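Local structure of protein LigF (Sphingobium sp. SYK-6, 4XT0) at residues 25-30 and 76-81. The protein cleaves beta-aryl ether bonds in lignin-derived compounds, as a glutathione-binding beta-etherase of the glutathione S-transferase superfamily. Sequence-based numbering, arbitrary orientation.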
loop_
_atom_site.group_PDB
_atom_site.type_symbol
_atom_site.label_atom_id
_atom_site.label_comp_id
_atom_site.label_asym_id
_atom_site.label_seq_id
_atom_site.Cartn_x
_atom_site.Cartn_y
_atom_site.Cartn_z
ATOM N N TYR A 25 15.849 13.452 -10.266
ATOM C CA TYR A 25 16.234 14.084 -11.531
ATOM C C TYR A 25 15.178 15.069 -12.009
ATOM O O TYR A 25 15.500 16.090 -12.587
ATOM C CB TYR A 25 16.465 13.040 -12.626
ATOM C CG TYR A 25 17.799 12.343 -12.554
ATOM C CD1 TYR A 25 18.944 12.939 -13.067
ATOM C CD2 TYR A 25 17.911 11.076 -11.981
ATOM C CE1 TYR A 25 20.169 12.300 -13.004
ATOM C CE2 TYR A 25 19.131 10.432 -11.906
ATOM C CZ TYR A 25 20.257 11.048 -12.421
ATOM O OH TYR A 25 21.470 10.407 -12.365
ATOM N N GLU A 26 13.904 14.758 -11.786
ATOM C CA GLU A 26 12.851 15.675 -12.240
ATOM C C GLU A 26 12.901 16.978 -11.455
ATOM O O GLU A 26 12.560 18.047 -11.978
ATOM C CB GLU A 26 11.465 15.037 -12.109
ATOM C CG GLU A 26 11.202 13.920 -13.110
ATOM C CD GLU A 26 10.782 14.418 -14.494
ATOM O OE1 GLU A 26 10.800 15.648 -14.749
ATOM O OE2 GLU A 26 10.450 13.562 -15.346
ATOM N N LYS A 27 13.343 16.897 -10.201
ATOM C CA LYS A 27 13.374 18.089 -9.344
ATOM C C LYS A 27 14.721 18.809 -9.408
ATOM O O LYS A 27 14.928 19.848 -8.770
ATOM C CB LYS A 27 13.013 17.693 -7.908
ATOM C CG LYS A 27 11.563 17.184 -7.829
ATOM C CD LYS A 27 11.120 16.918 -6.378
ATOM C CE LYS A 27 10.964 18.211 -5.593
ATOM N NZ LYS A 27 10.037 19.196 -6.256
ATOM N N GLY A 28 15.625 18.267 -10.215
ATOM C CA GLY A 28 16.923 18.883 -10.428
ATOM C C GLY A 28 17.774 18.859 -9.173
ATOM O O GLY A 28 18.690 19.656 -9.028
ATOM N N LEU A 29 17.477 17.935 -8.272
ATOM C CA LEU A 29 18.189 17.857 -6.999
ATOM C C LEU A 29 19.556 17.204 -7.156
ATOM O O LEU A 29 19.684 16.162 -7.799
ATOM C CB LEU A 29 17.359 17.082 -5.971
ATOM C CG LEU A 29 16.130 17.837 -5.454
ATOM C CD1 LEU A 29 15.207 16.928 -4.676
ATOM C CD2 LEU A 29 16.574 19.008 -4.577
ATOM N N GLU A 30 20.574 17.819 -6.555
ATOM C CA GLU A 30 21.905 17.225 -6.511
ATOM C C GLU A 30 21.971 16.132 -5.433
ATOM O O GLU A 30 21.498 16.316 -4.306
ATOM C CB GLU A 30 22.962 18.305 -6.259
ATOM C CG GLU A 30 24.350 17.913 -6.708
ATOM C CD GLU A 30 25.367 19.011 -6.453
ATOM O OE1 GLU A 30 24.943 20.153 -6.159
ATOM O OE2 GLU A 30 26.585 18.734 -6.547
ATOM N N TYR A 76 8.425 12.377 0.513
ATOM C CA TYR A 76 9.391 13.089 1.345
ATOM C C TYR A 76 10.122 14.173 0.557
ATOM O O TYR A 76 10.313 15.280 1.050
ATOM C CB TYR A 76 10.409 12.105 1.952
ATOM C CG TYR A 76 11.520 12.782 2.753
ATOM C CD1 TYR A 76 11.304 13.190 4.061
ATOM C CD2 TYR A 76 12.790 12.981 2.201
ATOM C CE1 TYR A 76 12.322 13.797 4.820
ATOM C CE2 TYR A 76 13.820 13.590 2.941
ATOM C CZ TYR A 76 13.576 13.987 4.252
ATOM O OH TYR A 76 14.570 14.585 5.004
ATOM N N LEU A 77 10.520 13.870 -0.675
ATOM C CA LEU A 77 11.276 14.840 -1.472
ATOM C C LEU A 77 10.390 16.031 -1.855
ATOM O O LEU A 77 10.846 17.177 -1.940
ATOM C CB LEU A 77 11.858 14.157 -2.723
ATOM C CG LEU A 77 13.012 13.194 -2.395
ATOM C CD1 LEU A 77 13.380 12.343 -3.600
ATOM C CD2 LEU A 77 14.249 13.954 -1.886
ATOM N N GLU A 78 9.113 15.762 -2.085
ATOM C CA GLU A 78 8.170 16.846 -2.368
ATOM C C GLU A 78 7.839 17.644 -1.092
ATOM O O GLU A 78 7.623 18.863 -1.154
ATOM C CB GLU A 78 6.899 16.282 -3.024
ATOM C CG GLU A 78 7.008 16.173 -4.569
ATOM C CD GLU A 78 7.100 17.531 -5.265
ATOM O OE1 GLU A 78 6.534 18.511 -4.732
ATOM O OE2 GLU A 78 7.734 17.628 -6.349
ATOM N N ASP A 79 7.824 16.970 0.060
ATOM C CA ASP A 79 7.571 17.652 1.344
ATOM C C ASP A 79 8.721 18.615 1.676
ATOM O O ASP A 79 8.507 19.714 2.200
ATOM C CB ASP A 79 7.423 16.639 2.494
ATOM C CG ASP A 79 6.032 15.978 2.552
ATOM O OD1 ASP A 79 5.073 16.493 1.927
ATOM O OD2 ASP A 79 5.900 14.940 3.246
ATOM N N VAL A 80 9.945 18.185 1.381
ATOM C CA VAL A 80 11.142 18.924 1.794
ATOM C C VAL A 80 11.630 19.927 0.735
ATOM O O VAL A 80 12.119 21.017 1.058
ATOM C CB VAL A 80 12.281 17.932 2.135
ATOM C CG1 VAL A 80 13.583 18.667 2.417
ATOM C CG2 VAL A 80 11.873 17.051 3.355
ATOM N N PHE A 81 11.506 19.569 -0.537
ATOM C CA PHE A 81 11.938 20.484 -1.598
ATOM C C PHE A 81 10.784 20.858 -2.537
ATOM O O PHE A 81 10.868 20.592 -3.742
ATOM C CB PHE A 81 13.074 19.865 -2.419
ATOM C CG PHE A 81 14.230 19.346 -1.589
ATOM C CD1 PHE A 81 15.237 20.201 -1.174
ATOM C CD2 PHE A 81 14.312 17.997 -1.244
ATOM C CE1 PHE A 81 16.315 19.733 -0.415
ATOM C CE2 PHE A 81 15.389 17.517 -0.496
ATOM C CZ PHE A 81 16.386 18.386 -0.079
#
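Lys27 reaches from the end of helix 15-26 to the end of helix 70-80, where its ammonium group meets Glu78 and Phe81. Lys27 NZ forms a salt bridge of 2.8 Å with Glu78 OE2. The ammonium group comes from above the carboxylate plane, 56° out of it. Lys27 NZ also gives a weak hydrogen bond to the backbone Phe81 O, 3.0 Å away. The lysine chain bends at its last two torsions, chi3 being 70°, which curls NZ in beside both acceptors. Ser84 O takes a further bond from NZ, and Leu88 N bonds Glu78 OE2, so the buried charges have several partners. An alanine in place of Lys27 would probably leave the buried Glu78 carboxylate without this counter-charge and the backbone oxygens of Phe81 and Ser84 without this donor.

Beside this polar group, Leu29 lies against one face of the Phe81 ring. Leu29 CD2 makes a CH-pi contact 4.0 Å from the Phe81 ring centroid and 18° off the normal. Leu29 CD1 lies on the same side of the ring, above its border near Phe81 CD2 (3.7 Å), and also touches Leu77 CD2 (4.2 Å). Val80 CG1 sits over the opposite face, so the ring is held between a leucine and a valine. Leu77 also packs on Thr23 and Leu24 of helix 15-26.

Gly28, with positive phi, closes helix 15-26 in a Schellman motif, and Leu29, right after it, points toward segment 76-81. The contact joins the C-terminal ends of two helices of the thioredoxin-like N-terminal domain of the GST fold.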